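Local atomic coordinates of metallo-beta-lactamase superfamily protein (Thermus thermophilus, PDB entry 2ZWR), a protein that binds two zinc ions at the metal site of a metallo-beta-lactamase fold and is probably a hydrolase of unestablished substrate. Residues L81-G86 and H125-V130; A55-V60 and W94-P99; A49-H54 and F115-L120; G61-L66 and K100-V105. All blocks are in the same frame, centred on the assembly; numbering follows the deposited sequence.

Contact 1 of 4, residues L81-G86 and H125-V130. With ZN (zinc ion), chain D.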
loop_
_atom_site.group_PDB
_atom_site.type_symbol
_atom_site.label_atom_id
_atom_site.label_comp_id
_atom_site.label_asym_id
_atom_site.label_seq_id
_atom_site.Cartn_x
_atom_site.Cartn_y
_atom_site.Cartn_z
ATOM N N LEU A 81 -3.193 7.629 10.849
ATOM C CA LEU A 81 -3.917 7.034 11.982
ATOM C C LEU A 81 -5.401 7.419 12.052
ATOM O O LEU A 81 -6.234 6.548 12.306
ATOM C CB LEU A 81 -3.256 7.366 13.324
ATOM C CG LEU A 81 -2.633 6.286 14.220
ATOM C CD1 LEU A 81 -3.143 4.858 13.992
ATOM C CD2 LEU A 81 -1.116 6.351 14.159
ATOM N N PRO A 82 -5.736 8.723 11.867
ATOM C CA PRO A 82 -7.159 9.079 11.882
ATOM C C PRO A 82 -7.967 8.344 10.816
ATOM O O PRO A 82 -9.093 7.932 11.086
ATOM C CB PRO A 82 -7.145 10.593 11.631
ATOM C CG PRO A 82 -5.802 11.027 12.159
ATOM C CD PRO A 82 -4.893 9.927 11.705
ATOM N N LEU A 83 -7.388 8.162 9.630
ATOM C CA LEU A 83 -8.018 7.374 8.583
ATOM C C LEU A 83 -8.159 5.907 9.007
ATOM O O LEU A 83 -9.204 5.286 8.803
ATOM C CB LEU A 83 -7.229 7.475 7.274
ATOM C CG LEU A 83 -7.200 8.798 6.511
ATOM C CD1 LEU A 83 -6.240 8.705 5.334
ATOM C CD2 LEU A 83 -8.578 9.209 6.026
ATOM N N TYR A 84 -7.105 5.376 9.618
ATOM C CA TYR A 84 -7.055 3.982 10.024
ATOM C C TYR A 84 -8.113 3.699 11.083
ATOM O O TYR A 84 -8.842 2.711 10.995
ATOM C CB TYR A 84 -5.655 3.657 10.535
ATOM C CG TYR A 84 -5.391 2.229 10.953
ATOM C CD1 TYR A 84 -4.934 1.281 10.034
ATOM C CD2 TYR A 84 -5.552 1.838 12.279
ATOM C CE1 TYR A 84 -4.659 -0.032 10.431
ATOM C CE2 TYR A 84 -5.292 0.549 12.684
ATOM C CZ TYR A 84 -4.835 -0.384 11.761
ATOM O OH TYR A 84 -4.588 -1.669 12.186
ATOM N N GLU A 85 -8.215 4.598 12.054
ATOM C CA GLU A 85 -9.129 4.433 13.177
ATOM C C GLU A 85 -10.607 4.443 12.792
ATOM O O GLU A 85 -11.405 3.753 13.417
ATOM C CB GLU A 85 -8.835 5.491 14.243
ATOM C CG GLU A 85 -7.489 5.256 14.927
ATOM C CD GLU A 85 -7.061 6.392 15.824
ATOM O OE1 GLU A 85 -7.291 7.568 15.462
ATOM O OE2 GLU A 85 -6.472 6.103 16.898
ATOM N N GLY A 86 -10.962 5.221 11.770
ATOM C CA GLY A 86 -12.336 5.304 11.304
ATOM C C GLY A 86 -12.629 4.589 9.999
ATOM O O GLY A 86 -13.674 4.819 9.412
ATOM N N HIS A 125 -2.384 11.880 -1.739
ATOM C CA HIS A 125 -3.575 11.022 -1.835
ATOM C C HIS A 125 -4.144 10.834 -0.413
ATOM O O HIS A 125 -5.365 10.785 -0.216
ATOM C CB HIS A 125 -3.219 9.694 -2.510
ATOM C CG HIS A 125 -4.354 8.720 -2.606
ATOM N ND1 HIS A 125 -5.340 8.816 -3.561
ATOM C CD2 HIS A 125 -4.643 7.616 -1.880
ATOM C CE1 HIS A 125 -6.199 7.823 -3.412
ATOM N NE2 HIS A 125 -5.798 7.077 -2.400
ATOM N N SER A 126 -3.240 10.748 0.566
ATOM C CA SER A 126 -3.591 10.788 1.988
ATOM C C SER A 126 -2.375 11.343 2.754
ATOM O O SER A 126 -1.267 11.299 2.240
ATOM C CB SER A 126 -4.003 9.397 2.505
ATOM O OG SER A 126 -2.883 8.538 2.596
ATOM N N PRO A 127 -2.586 11.896 3.967
ATOM C CA PRO A 127 -1.495 12.594 4.693
ATOM C C PRO A 127 -0.308 11.713 5.095
ATOM O O PRO A 127 0.829 12.208 5.174
ATOM C CB PRO A 127 -2.182 13.150 5.955
ATOM C CG PRO A 127 -3.637 12.911 5.794
ATOM C CD PRO A 127 -3.867 11.926 4.698
ATOM N N GLY A 128 -0.577 10.431 5.350
ATOM C CA GLY A 128 0.447 9.466 5.769
ATOM C C GLY A 128 0.775 8.445 4.682
ATOM O O GLY A 128 1.222 7.322 4.971
ATOM N N HIS A 129 0.559 8.832 3.427
ATOM C CA HIS A 129 0.788 7.922 2.305
ATOM C C HIS A 129 2.291 7.744 2.099
ATOM O O HIS A 129 3.020 8.730 1.936
ATOM C CB HIS A 129 0.126 8.446 1.020
ATOM C CG HIS A 129 -0.009 7.411 -0.055
ATOM N ND1 HIS A 129 1.077 6.833 -0.676
ATOM C CD2 HIS A 129 -1.101 6.845 -0.617
ATOM C CE1 HIS A 129 0.663 5.953 -1.566
ATOM N NE2 HIS A 129 -0.656 5.942 -1.553
ATOM N N VAL A 130 2.744 6.489 2.108
ATOM C CA VAL A 130 4.159 6.173 1.875
ATOM C C VAL A 130 4.344 5.281 0.652
ATOM O O VAL A 130 3.368 4.753 0.110
ATOM C CB VAL A 130 4.857 5.513 3.113
ATOM C CG1 VAL A 130 4.788 6.423 4.341
ATOM C CG2 VAL A 130 4.294 4.112 3.412
HETATM ZN ZN ZN D . -6.360 5.332 -1.353
HETATM O O HOH W 1 -7.716 3.868 -1.918
#

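Contact 2 of 4, residues A55-V60 and W94-P99. With ZN (zinc ion), chain C; ZN (zinc ion), chain D.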
loop_
_atom_site.group_PDB
_atom_site.type_symbol
_atom_site.label_atom_id
_atom_site.label_comp_id
_atom_site.label_asym_id
_atom_site.label_seq_id
_atom_site.Cartn_x
_atom_site.Cartn_y
_atom_site.Cartn_z
ATOM N N ALA A 55 -4.030 4.289 4.721
ATOM C CA ALA A 55 -5.141 3.714 5.497
ATOM C C ALA A 55 -6.546 4.043 4.994
ATOM O O ALA A 55 -7.492 4.031 5.778
ATOM C CB ALA A 55 -5.020 4.082 6.968
ATOM N N HIS A 56 -6.707 4.319 3.700
ATOM C CA HIS A 56 -8.042 4.228 3.120
ATOM C C HIS A 56 -8.589 2.812 3.335
ATOM O O HIS A 56 -7.833 1.821 3.304
ATOM C CB HIS A 56 -8.045 4.577 1.644
ATOM C CG HIS A 56 -7.848 6.028 1.381
ATOM N ND1 HIS A 56 -7.271 6.498 0.221
ATOM C CD2 HIS A 56 -8.127 7.117 2.137
ATOM C CE1 HIS A 56 -7.217 7.819 0.267
ATOM N NE2 HIS A 56 -7.728 8.216 1.417
ATOM N N PHE A 57 -9.896 2.733 3.563
ATOM C CA PHE A 57 -10.553 1.476 3.920
ATOM C C PHE A 57 -10.324 0.318 2.946
ATOM O O PHE A 57 -10.325 -0.848 3.367
ATOM C CB PHE A 57 -12.051 1.688 4.200
ATOM C CG PHE A 57 -12.906 1.941 2.963
ATOM C CD1 PHE A 57 -13.333 3.230 2.655
ATOM C CD2 PHE A 57 -13.335 0.885 2.151
ATOM C CE1 PHE A 57 -14.143 3.484 1.533
ATOM C CE2 PHE A 57 -14.149 1.124 1.022
ATOM C CZ PHE A 57 -14.551 2.426 0.717
ATOM N N ASP A 58 -10.129 0.621 1.660
ATOM C CA ASP A 58 -9.884 -0.431 0.663
ATOM C C ASP A 58 -8.493 -1.056 0.781
ATOM O O ASP A 58 -8.190 -2.039 0.099
ATOM C CB ASP A 58 -10.169 0.063 -0.773
ATOM C CG ASP A 58 -9.351 1.295 -1.155
ATOM O OD1 ASP A 58 -9.307 2.270 -0.379
ATOM O OD2 ASP A 58 -8.749 1.289 -2.243
ATOM N N HIS A 59 -7.658 -0.506 1.661
ATOM C CA HIS A 59 -6.308 -1.028 1.875
ATOM C C HIS A 59 -6.144 -1.741 3.219
ATOM O O HIS A 59 -5.113 -2.371 3.466
ATOM C CB HIS A 59 -5.265 0.094 1.687
ATOM C CG HIS A 59 -5.176 0.582 0.271
ATOM N ND1 HIS A 59 -4.146 0.234 -0.577
ATOM C CD2 HIS A 59 -6.024 1.340 -0.460
ATOM C CE1 HIS A 59 -4.356 0.768 -1.766
ATOM N NE2 HIS A 59 -5.494 1.436 -1.726
ATOM N N VAL A 60 -7.165 -1.659 4.077
ATOM C CA VAL A 60 -7.047 -2.141 5.476
ATOM C C VAL A 60 -8.181 -3.075 5.941
ATOM O O VAL A 60 -8.210 -3.497 7.104
ATOM C CB VAL A 60 -6.897 -0.952 6.490
ATOM C CG1 VAL A 60 -5.665 -0.082 6.160
ATOM C CG2 VAL A 60 -8.177 -0.097 6.531
ATOM N N TRP A 94 -20.318 3.973 2.407
ATOM C CA TRP A 94 -20.517 3.429 1.065
ATOM C C TRP A 94 -21.376 2.162 1.059
ATOM O O TRP A 94 -21.560 1.550 0.009
ATOM C CB TRP A 94 -19.165 3.148 0.416
ATOM C CG TRP A 94 -18.410 4.398 0.136
ATOM C CD1 TRP A 94 -17.300 4.863 0.791
ATOM C CD2 TRP A 94 -18.737 5.379 -0.852
ATOM N NE1 TRP A 94 -16.897 6.062 0.246
ATOM C CE2 TRP A 94 -17.767 6.404 -0.760
ATOM C CE3 TRP A 94 -19.750 5.484 -1.822
ATOM C CZ2 TRP A 94 -17.781 7.526 -1.599
ATOM C CZ3 TRP A 94 -19.760 6.601 -2.658
ATOM C CH2 TRP A 94 -18.778 7.606 -2.537
ATOM N N GLY A 95 -21.888 1.771 2.223
ATOM C CA GLY A 95 -22.683 0.539 2.350
ATOM C C GLY A 95 -21.851 -0.739 2.440
ATOM O O GLY A 95 -22.375 -1.842 2.250
ATOM N N LEU A 96 -20.557 -0.592 2.736
ATOM C CA LEU A 96 -19.636 -1.722 2.781
ATOM C C LEU A 96 -19.222 -2.089 4.196
ATOM O O LEU A 96 -19.006 -1.216 5.036
ATOM C CB LEU A 96 -18.403 -1.456 1.907
ATOM C CG LEU A 96 -18.675 -1.140 0.428
ATOM C CD1 LEU A 96 -17.392 -0.744 -0.284
ATOM C CD2 LEU A 96 -19.374 -2.291 -0.309
ATOM N N ALA A 97 -19.106 -3.394 4.447
ATOM C CA ALA A 97 -18.769 -3.895 5.769
ATOM C C ALA A 97 -17.326 -4.379 5.839
ATOM O O ALA A 97 -16.945 -5.320 5.135
ATOM C CB ALA A 97 -19.712 -5.025 6.176
ATOM N N ILE A 98 -16.535 -3.743 6.702
ATOM C CA ILE A 98 -15.224 -4.290 7.083
ATOM C C ILE A 98 -15.069 -4.291 8.607
ATOM O O ILE A 98 -15.709 -3.488 9.300
ATOM C CB ILE A 98 -14.014 -3.564 6.385
ATOM C CG1 ILE A 98 -14.040 -2.053 6.632
ATOM C CG2 ILE A 98 -13.978 -3.885 4.893
ATOM C CD1 ILE A 98 -12.662 -1.388 6.586
ATOM N N PRO A 99 -14.243 -5.210 9.145
ATOM C CA PRO A 99 -13.911 -5.112 10.564
ATOM C C PRO A 99 -13.007 -3.920 10.837
ATOM O O PRO A 99 -12.125 -3.600 10.021
ATOM C CB PRO A 99 -13.139 -6.408 10.833
ATOM C CG PRO A 99 -12.575 -6.793 9.506
ATOM C CD PRO A 99 -13.601 -6.373 8.501
HETATM ZN ZN ZN C . -6.882 2.480 -2.929
HETATM ZN ZN ZN D . -6.360 5.332 -1.353
HETATM O O HOH W 1 -7.716 3.868 -1.918
HETATM O O HOH W 2 -9.450 -4.399 9.409
#

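Contact 3 of 4, residues A49-H54 and F115-L120. With ZN (zinc ion), chain D.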
loop_
_atom_site.group_PDB
_atom_site.type_symbol
_atom_site.label_atom_id
_atom_site.label_comp_id
_atom_site.label_asym_id
_atom_site.label_seq_id
_atom_site.Cartn_x
_atom_site.Cartn_y
_atom_site.Cartn_z
ATOM N N ALA A 49 4.724 -9.409 9.096
ATOM C CA ALA A 49 4.214 -8.087 9.392
ATOM C C ALA A 49 3.281 -7.639 8.279
ATOM O O ALA A 49 3.346 -8.140 7.160
ATOM C CB ALA A 49 5.389 -7.086 9.544
ATOM N N ILE A 50 2.418 -6.685 8.606
ATOM C CA ILE A 50 1.593 -5.983 7.638
ATOM C C ILE A 50 2.192 -4.582 7.458
ATOM O O ILE A 50 2.445 -3.888 8.440
ATOM C CB ILE A 50 0.097 -5.923 8.101
ATOM C CG1 ILE A 50 -0.544 -7.323 7.994
ATOM C CG2 ILE A 50 -0.693 -4.866 7.290
ATOM C CD1 ILE A 50 -1.962 -7.473 8.576
ATOM N N LEU A 51 2.463 -4.199 6.205
ATOM C CA LEU A 51 2.981 -2.865 5.866
ATOM C C LEU A 51 1.895 -2.126 5.081
ATOM O O LEU A 51 1.349 -2.668 4.119
ATOM C CB LEU A 51 4.267 -2.975 5.028
ATOM C CG LEU A 51 5.648 -3.033 5.726
ATOM C CD1 LEU A 51 5.720 -4.015 6.896
ATOM C CD2 LEU A 51 6.774 -3.313 4.723
ATOM N N LEU A 52 1.576 -0.903 5.509
ATOM C CA LEU A 52 0.516 -0.115 4.862
ATOM C C LEU A 52 1.031 1.142 4.161
ATOM O O LEU A 52 1.621 2.013 4.803
ATOM C CB LEU A 52 -0.599 0.245 5.863
ATOM C CG LEU A 52 -1.303 -0.903 6.606
ATOM C CD1 LEU A 52 -2.264 -0.334 7.653
ATOM C CD2 LEU A 52 -2.034 -1.860 5.650
ATOM N N THR A 53 0.796 1.218 2.845
ATOM C CA THR A 53 1.105 2.420 2.064
ATOM C C THR A 53 0.261 3.564 2.572
ATOM O O THR A 53 0.744 4.686 2.691
ATOM C CB THR A 53 0.861 2.254 0.532
ATOM O OG1 THR A 53 -0.540 2.048 0.280
ATOM C CG2 THR A 53 1.715 1.118 -0.064
ATOM N N HIS A 54 -1.003 3.271 2.881
ATOM C CA HIS A 54 -1.901 4.242 3.518
ATOM C C HIS A 54 -3.125 3.530 4.102
ATOM O O HIS A 54 -3.237 2.304 3.986
ATOM C CB HIS A 54 -2.274 5.371 2.544
ATOM C CG HIS A 54 -3.128 4.938 1.385
ATOM N ND1 HIS A 54 -2.709 4.022 0.447
ATOM C CD2 HIS A 54 -4.361 5.336 0.993
ATOM C CE1 HIS A 54 -3.656 3.856 -0.459
ATOM N NE2 HIS A 54 -4.670 4.642 -0.151
ATOM N N PHE A 115 12.456 -4.460 6.438
ATOM C CA PHE A 115 12.249 -5.584 5.529
ATOM C C PHE A 115 12.818 -5.334 4.138
ATOM O O PHE A 115 12.220 -5.724 3.134
ATOM C CB PHE A 115 10.762 -5.955 5.454
ATOM C CG PHE A 115 10.193 -6.456 6.753
ATOM C CD1 PHE A 115 10.344 -7.793 7.124
ATOM C CD2 PHE A 115 9.487 -5.598 7.592
ATOM C CE1 PHE A 115 9.810 -8.265 8.327
ATOM C CE2 PHE A 115 8.935 -6.052 8.791
ATOM C CZ PHE A 115 9.094 -7.391 9.160
ATOM N N GLY A 116 13.983 -4.688 4.090
ATOM C CA GLY A 116 14.693 -4.460 2.836
ATOM C C GLY A 116 14.167 -3.292 2.021
ATOM O O GLY A 116 14.615 -3.090 0.883
ATOM N N PHE A 117 13.230 -2.527 2.591
ATOM C CA PHE A 117 12.658 -1.346 1.927
ATOM C C PHE A 117 13.139 -0.038 2.552
ATOM O O PHE A 117 13.436 0.026 3.747
ATOM C CB PHE A 117 11.115 -1.361 1.989
ATOM C CG PHE A 117 10.467 -2.497 1.224
ATOM C CD1 PHE A 117 10.523 -2.548 -0.164
ATOM C CD2 PHE A 117 9.778 -3.499 1.903
ATOM C CE1 PHE A 117 9.919 -3.589 -0.858
ATOM C CE2 PHE A 117 9.173 -4.541 1.228
ATOM C CZ PHE A 117 9.237 -4.592 -0.155
ATOM N N GLN A 118 13.181 1.013 1.744
ATOM C CA GLN A 118 13.326 2.368 2.256
ATOM C C GLN A 118 11.948 3.030 2.183
ATOM O O GLN A 118 11.274 2.970 1.148
ATOM C CB GLN A 118 14.360 3.141 1.432
ATOM C CG GLN A 118 14.475 4.631 1.768
ATOM C CD GLN A 118 15.445 5.402 0.847
ATOM O OE1 GLN A 118 15.897 6.494 1.196
ATOM N NE2 GLN A 118 15.765 4.834 -0.319
ATOM N N VAL A 119 11.529 3.645 3.285
ATOM C CA VAL A 119 10.240 4.324 3.353
ATOM C C VAL A 119 10.343 5.747 2.799
ATOM O O VAL A 119 11.180 6.544 3.233
ATOM C CB VAL A 119 9.662 4.306 4.791
ATOM C CG1 VAL A 119 8.341 5.107 4.893
ATOM C CG2 VAL A 119 9.454 2.869 5.261
ATOM N N LEU A 120 9.501 6.033 1.809
ATOM C CA LEU A 120 9.355 7.366 1.237
ATOM C C LEU A 120 8.010 7.921 1.681
ATOM O O LEU A 120 6.974 7.338 1.363
ATOM C CB LEU A 120 9.390 7.291 -0.294
ATOM C CG LEU A 120 10.701 7.204 -1.099
ATOM C CD1 LEU A 120 11.819 6.496 -0.369
ATOM C CD2 LEU A 120 10.457 6.542 -2.450
HETATM ZN ZN ZN D . -6.360 5.332 -1.353
HETATM O O HOH W 1 -7.716 3.868 -1.918
#

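Contact 4 of 4, residues G61-L66 and K100-V105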
loop_
_atom_site.group_PDB
_atom_site.type_symbol
_atom_site.label_atom_id
_atom_site.label_comp_id
_atom_site.label_asym_id
_atom_site.label_seq_id
_atom_site.Cartn_x
_atom_site.Cartn_y
_atom_site.Cartn_z
ATOM N N GLY A 61 -9.098 -3.416 5.039
ATOM C CA GLY A 61 -10.269 -4.232 5.388
ATOM C C GLY A 61 -10.022 -5.670 5.846
ATOM O O GLY A 61 -10.925 -6.298 6.416
ATOM N N ALA A 62 -8.817 -6.196 5.588
ATOM C CA ALA A 62 -8.446 -7.553 5.988
ATOM C C ALA A 62 -7.410 -7.552 7.091
ATOM O O ALA A 62 -6.950 -8.610 7.510
ATOM C CB ALA A 62 -7.926 -8.342 4.799
ATOM N N VAL A 63 -7.035 -6.370 7.568
ATOM C CA VAL A 63 -6.047 -6.290 8.651
ATOM C C VAL A 63 -6.509 -7.026 9.910
ATOM O O VAL A 63 -5.781 -7.876 10.406
ATOM C CB VAL A 63 -5.621 -4.832 8.971
ATOM C CG1 VAL A 63 -4.796 -4.778 10.266
ATOM C CG2 VAL A 63 -4.830 -4.255 7.813
ATOM N N ALA A 64 -7.720 -6.724 10.405
ATOM C CA ALA A 64 -8.194 -7.298 11.682
ATOM C C ALA A 64 -8.162 -8.845 11.805
ATOM O O ALA A 64 -7.586 -9.364 12.765
ATOM C CB ALA A 64 -9.571 -6.736 12.072
ATOM N N PRO A 65 -8.791 -9.580 10.854
ATOM C CA PRO A 65 -8.710 -11.050 10.909
ATOM C C PRO A 65 -7.293 -11.613 10.854
ATOM O O PRO A 65 -7.007 -12.604 11.529
ATOM C CB PRO A 65 -9.516 -11.510 9.679
ATOM C CG PRO A 65 -9.648 -10.287 8.791
ATOM C CD PRO A 65 -9.649 -9.119 9.739
ATOM N N LEU A 66 -6.417 -10.991 10.069
ATOM C CA LEU A 66 -5.039 -11.465 9.942
ATOM C C LEU A 66 -4.199 -11.204 11.194
ATOM O O LEU A 66 -3.349 -12.010 11.537
ATOM C CB LEU A 66 -4.374 -10.866 8.700
ATOM C CG LEU A 66 -5.030 -11.292 7.378
ATOM C CD1 LEU A 66 -4.284 -10.717 6.186
ATOM C CD2 LEU A 66 -5.138 -12.805 7.261
ATOM N N LYS A 100 -13.225 -3.282 11.986
ATOM C CA LYS A 100 -12.401 -2.171 12.434
ATOM C C LYS A 100 -10.949 -2.623 12.547
ATOM O O LYS A 100 -10.653 -3.625 13.204
ATOM C CB LYS A 100 -12.903 -1.644 13.783
ATOM C CG LYS A 100 -12.257 -0.325 14.217
ATOM C CD LYS A 100 -12.674 0.063 15.630
ATOM C CE LYS A 100 -12.286 1.500 15.929
ATOM N NZ LYS A 100 -10.815 1.674 15.941
ATOM N N PRO A 101 -10.035 -1.895 11.882
ATOM C CA PRO A 101 -8.619 -2.225 11.929
ATOM C C PRO A 101 -8.095 -2.105 13.366
ATOM O O PRO A 101 -8.421 -1.136 14.046
ATOM C CB PRO A 101 -7.989 -1.180 11.005
ATOM C CG PRO A 101 -9.118 -0.723 10.128
ATOM C CD PRO A 101 -10.293 -0.720 11.031
ATOM N N PRO A 102 -7.312 -3.101 13.833
ATOM C CA PRO A 102 -6.874 -3.182 15.228
ATOM C C PRO A 102 -5.723 -2.248 15.609
ATOM O O PRO A 102 -4.773 -2.059 14.846
ATOM C CB PRO A 102 -6.420 -4.646 15.364
ATOM C CG PRO A 102 -5.945 -5.005 14.023
ATOM C CD PRO A 102 -6.819 -4.244 13.044
ATOM N N LEU A 103 -5.815 -1.695 16.806
ATOM C CA LEU A 103 -4.721 -0.933 17.394
ATOM C C LEU A 103 -4.000 -1.776 18.446
ATOM O O LEU A 103 -4.606 -2.682 19.023
ATOM C CB LEU A 103 -5.261 0.357 18.004
ATOM C CG LEU A 103 -5.769 1.352 16.955
ATOM C CD1 LEU A 103 -6.844 2.242 17.541
ATOM C CD2 LEU A 103 -4.622 2.173 16.371
ATOM N N PRO A 104 -2.708 -1.477 18.713
ATOM C CA PRO A 104 -1.915 -0.376 18.169
ATOM C C PRO A 104 -1.217 -0.707 16.845
ATOM O O PRO A 104 -1.172 -1.870 16.429
ATOM C CB PRO A 104 -0.876 -0.152 19.269
ATOM C CG PRO A 104 -0.605 -1.521 19.752
ATOM C CD PRO A 104 -1.918 -2.272 19.669
ATOM N N VAL A 105 -0.694 0.327 16.188
ATOM C CA VAL A 105 0.157 0.144 15.021
ATOM C C VAL A 105 1.585 0.567 15.356
ATOM O O VAL A 105 1.801 1.308 16.312
ATOM C CB VAL A 105 -0.365 0.916 13.769
ATOM C CG1 VAL A 105 -1.798 0.536 13.473
ATOM C CG2 VAL A 105 -0.242 2.422 13.950
#

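Contact 1 of 4, residues L81-G86 and H125-V130
L83 reaches from the short helix 81-85 to S126 and P127, in the loop that carries a zinc ligand of this metallo-beta-lactamase fold. One methyl does the touching. CD1 of L83 lies 3.7 Å from CB of S126 and 4.1 Å from CD of P127. L83 and P127 reach toward each other. The leucine CG is anti to its carbonyl carbon (chi1 -69°) and the chain is extended beyond it, which carries the methyl across to the loop. The backbones stay well apart, and the contact is small; all its touching atoms are carbons.

S126 offers its CB to L83, while its OG is hydrogen-bonded to OD2 of D80. The other carboxylate oxygen of D80 takes the backbone N of G128. One aspartate thus grips the loop at two points. S126 to H129 form a type I beta turn, with P127 at its second position. The same loop supplies H125, whose ND1 is bonded to the carbonyl of R153, which helps to fix the ring's rotation. H54, H56 and D144 complete the protein ligands of this zinc. The metal lies 2.1 Å from NE2 of H125.

Contact 2 of 4, residues A55-V60 and W94-P99
F57 meets three side chains of the 94-99 loop: W94, L96 and I98. Its CE1 is 3.5 Å from CD1 of W94. The two rings lie obliquely, with planes 38° apart. The ring's other CE atom, CE2, is 4.0 Å from CD1 of L96, which lies on the same side of the phenyl plane as CD1 of W94. Further back, CB of F57 is 3.9 Å from CD1 of I98. With chi1 at 73°, the ring sits between its own backbone N and carbonyl carbon. There it can touch W94 and L96 while CB is left to I98. A water adds a polar link beside this apolar patch. It donates to O of V60 at 2.8 Å and to O of P99 at 2.9 Å.

The residues flanking F57 belong to the HxHxDH motif of the superfamily. ND1 of H56 binds one zinc ion. OD2 of D58 and NE2 of H59 bind the other. A water touches both metals and also donates to OD1 of D58, at 2.7 Å. In the second shell, P157 O holds NE2 of H56 and D28 holds ND1 of H59.

G95 ends helix 87-93 in a Schellman motif, and the chain then runs past F57. A90 and A91 of that helix also touch F57, and helix 81-85 packs on A55 and H56 through L83.

Contact 3 of 4, residues A49-H54 and F115-L120
A49 and L51 pack against F115 and F117, joining strand 50-51 and the residue before it to the turn and start of strand 117-121. CB of A49 lies 3.7 Å from CZ of F115, at the far end of the ring. L51 divides its two methyls between the two phenylalanines. CD1 is 4.1 Å from CD2 of F115. CD2 is also 4.1 Å from CD2 of F117. Both rings are met obliquely.

The leucine has CG anti to its carbonyl carbon, with chi1 at -90° and chi2 at 47°. These torsions turn the fork so that one methyl faces each ring. F115 and F117 share nearly the same first torsion. They are two residues apart, and both point toward the 49-54 segment. The chain turns at F115 and G116, both with positive phi, between antiparallel strands 113-114 and 117-121. F132 touches L51 and F117, and V25 touches both phenylalanines. Y75 covers A49 and L51 from the neighbouring strand.

The segment 49-54 ends at the metal site. ND1 of H54 donates to OG1 of T53 at 2.9 Å, with an N-H...O angle of 158° and the oxygen close to the imidazole plane. D28 is hydrogen-bonded to the same OG1. This chain of bonds fixes the ring's rotation and leaves NE2 to bind zinc, 2.2 Å away. H129 stacks on the ring. Strands 50-51 and 117-121 belong to different mixed sheets, and their facing apolar side chains form part of the interior of the alpha-beta/beta-alpha sandwich of the metallo-beta-lactamase fold.

Contact 4 of 4, residues G61-L66 and K100-V105
Where A64 packs on P102 and the carbonyl of K100, the backbones come close, 5.1 Å from CA of A64 to CA of P101. The segment 61-66 leads from a loop into the first turn of helix 63-70. In the segment 100-105, K100 to L103 are extended. Three residues of this segment are prolines, and the peptide bond before P104 is cis. No hydrogen bond joins the two segments.

P102 carries the apolar contact. Its CD lies 3.5 Å from CG1 of V63, which is tight for two carbons, and 3.6 Å from CA of A64. V63 puts CG1 anti to its backbone N (chi1 170°), and this branch meets the ring obliquely. The small A64 lets the proline come close to the helix backbone. CB of A64 lies 3.5 Å from O of K100.

In this metallo-beta-lactamase fold, helix 63-70 follows the loop of metal ligands, and the proline-rich chain passes its first turn on the way to strand 106-107, at an outer edge of a mixed sheet. Y84 of helix 81-85 touches V63, P101 and V105. Its OH is hydrogen-bonded to O of P102. K100 points its CB away from the 61-66 segment, and its NZ makes a weak hydrogen bond to O of E85.

How the contacts relate
Contact 3 is buried between the two sheets and rests on aromatic and aliphatic side chains. Contact 2 lies at the surface, and contacts 1 and 4 are partly buried. Contacts 1, 2 and 3 each carry one ligand of the same zinc ion, and contact 2 also serves the second one. In all three the metal ligands stand beside the apolar contact and take no part in it. Contact 4 binds no metal. Helix 81-85 ties contact 1 to contacts 2 and 4, through L83 and Y84. Contacts 2 and 4 are consecutive in sequence on both sides, 55-60 running into 61-66 and 94-99 into 100-105, and strand 50-51 of contact 3 packs on helix 63-70 of contact 4.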